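Local structure of soluble lytic transglycosylase B3 (Pseudomonas aeruginosa, 5ANZ) at residues A[45-51]-A[161-165]. The protein probably acts as a peptidoglycan lytic transglycosylase in the turnover of the bacterial cell wall, and carries a bound calcium ion. Residues are numbered along the deposited sequence; the frame is centred on the assembly and turned at random.
Sequences GQSFEQW and ATLAY
Trp51 lays its indole against helix 156-166, with Ala161, Ala164 and Tyr165 as its partners. The six-membered ring takes both alanine methyls: Trp51 CH2 lies 3.7 Å from Ala161 CB, and Trp51 CZ2 lies 3.5 Å from Ala164 CB. Tyr165 CA sits almost on the normal of the five-membered ring of Trp51, 4.2 Å from its centroid, as a CH-pi contact. Trp51 CB packs against Tyr165 CD1 at 3.5 Å. Phe48 comes in one helical turn earlier. Its CG is anti to the backbone N (chi1 179°), which carries the ring past Tyr165 as far as Ala161. The rim carbon CZ of Phe48 ends 4.1 Å from Ala161 CB. Phe48 and Tyr165 form a T-shaped pair, with the Phe48 edge directed at the Tyr165 face and the planes at 84°. Phe48 CA also lies over the tyrosine ring, a second CH-pi contact. Phe48, Trp51 and Tyr165 thus make one aromatic cluster, which joins the first turn of helix 48-61 to helix 156-166 inside the transglycosylase SLT family region, away from the calcium site. Phe55 and His174 extend the cluster at Trp51, and Pro78 touches both Phe48 and Tyr165. The Tyr165 ring reaches the loop ahead of helix 48-61, where the carbonyl oxygens of Gly45 and Gln46 lie at its edge, near the ring plane. Tyr165 OH donates a very short hydrogen bond of 2.5 Å to Gln46 O; its exact length is doubtful, as Gln46 is poorly ordered. A capping box closes the start of helix 48-61. Ser47 is the N-cap and its OG accepts from Gln50 N, while Gln50 OE1 accepts from Ser47 N at 3.0 Å in a nearly straight bond (176°). That donor stands above the plane of the Gln50 side-chain amide, off the lone-pair direction.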
# COMPACT_ATOMS: atom_id res chain seq x y z
N GLY A 45 17.25 14.73 23.64
CA GLY A 45 17.34 16.03 24.28
C GLY A 45 16.00 16.74 24.29
O GLY A 45 15.13 16.43 23.48
N GLN A 46 15.84 17.68 25.22
CA GLN A 46 14.58 18.42 25.34
C GLN A 46 14.46 19.46 24.23
O GLN A 46 13.40 19.61 23.63
CB GLN A 46 14.46 19.07 26.71
CG GLN A 46 13.16 19.83 26.91
CD GLN A 46 12.82 20.05 28.37
OE1 GLN A 46 12.78 19.11 29.16
NE2 GLN A 46 12.58 21.31 28.74
N SER A 47 15.55 20.18 23.96
CA SER A 47 15.57 21.07 22.80
C SER A 47 15.97 20.26 21.56
O SER A 47 16.58 19.20 21.70
CB SER A 47 16.54 22.23 23.02
OG SER A 47 17.84 21.88 22.61
N PHE A 48 15.64 20.75 20.37
CA PHE A 48 16.00 20.03 19.15
C PHE A 48 17.51 19.93 18.98
O PHE A 48 18.04 18.90 18.58
CB PHE A 48 15.39 20.69 17.91
CG PHE A 48 15.75 20.01 16.62
CD1 PHE A 48 15.17 18.80 16.28
CD2 PHE A 48 16.68 20.57 15.75
CE1 PHE A 48 15.50 18.15 15.09
CE2 PHE A 48 17.01 19.93 14.57
CZ PHE A 48 16.42 18.72 14.23
N GLU A 49 18.21 21.02 19.29
CA GLU A 49 19.66 21.04 19.21
C GLU A 49 20.26 20.02 20.17
O GLU A 49 21.21 19.32 19.84
CB GLU A 49 20.21 22.43 19.51
CG GLU A 49 19.86 23.49 18.46
CD GLU A 49 18.40 23.90 18.51
OE1 GLU A 49 17.67 23.42 19.41
OE2 GLU A 49 17.98 24.71 17.66
N GLN A 50 19.69 19.93 21.37
CA GLN A 50 20.13 18.93 22.34
C GLN A 50 19.89 17.53 21.78
O GLN A 50 20.77 16.68 21.82
CB GLN A 50 19.41 19.10 23.68
CG GLN A 50 20.03 20.16 24.59
CD GLN A 50 19.11 20.55 25.74
OE1 GLN A 50 17.96 20.11 25.81
NE2 GLN A 50 19.61 21.39 26.64
N TRP A 51 18.69 17.30 21.24
CA TRP A 51 18.42 15.99 20.66
C TRP A 51 19.40 15.72 19.52
O TRP A 51 19.92 14.61 19.40
CB TRP A 51 16.97 15.88 20.15
CG TRP A 51 16.85 14.70 19.25
CD1 TRP A 51 16.56 13.41 19.60
CD2 TRP A 51 17.09 14.68 17.83
NE1 TRP A 51 16.58 12.60 18.49
CE2 TRP A 51 16.91 13.36 17.39
CE3 TRP A 51 17.44 15.66 16.90
CZ2 TRP A 51 17.06 12.99 16.06
CZ3 TRP A 51 17.58 15.29 15.57
CH2 TRP A 51 17.40 13.97 15.16
N ALA A 161 14.15 13.52 11.21
CA ALA A 161 14.65 14.11 12.45
C ALA A 161 13.52 14.65 13.30
O ALA A 161 13.52 14.52 14.53
CB ALA A 161 15.67 15.22 12.15
N THR A 162 12.54 15.26 12.64
CA THR A 162 11.36 15.76 13.33
C THR A 162 10.66 14.62 14.07
O THR A 162 10.40 14.71 15.26
CB THR A 162 10.38 16.44 12.37
OG1 THR A 162 11.00 17.62 11.82
CG2 THR A 162 9.11 16.85 13.11
N LEU A 163 10.39 13.53 13.35
CA LEU A 163 9.72 12.37 13.96
C LEU A 163 10.56 11.72 15.06
O LEU A 163 10.03 11.26 16.07
CB LEU A 163 9.38 11.34 12.89
CG LEU A 163 8.39 11.80 11.83
CD1 LEU A 163 8.23 10.73 10.77
CD2 LEU A 163 7.04 12.11 12.46
N ALA A 164 11.88 11.67 14.86
CA ALA A 164 12.77 11.13 15.89
C ALA A 164 12.70 11.98 17.16
O ALA A 164 12.65 11.46 18.28
CB ALA A 164 14.20 11.05 15.37
N TYR A 165 12.71 13.29 16.97
CA TYR A 165 12.70 14.24 18.08
C TYR A 165 11.38 14.25 18.85
O TYR A 165 11.37 14.19 20.07
CB TYR A 165 13.01 15.64 17.57
CG TYR A 165 12.85 16.76 18.59
CD1 TYR A 165 13.57 16.76 19.78
CD2 TYR A 165 12.00 17.83 18.34
CE1 TYR A 165 13.43 17.79 20.70
CE2 TYR A 165 11.85 18.86 19.25
CZ TYR A 165 12.57 18.84 20.43
OH TYR A 165 12.43 19.86 21.35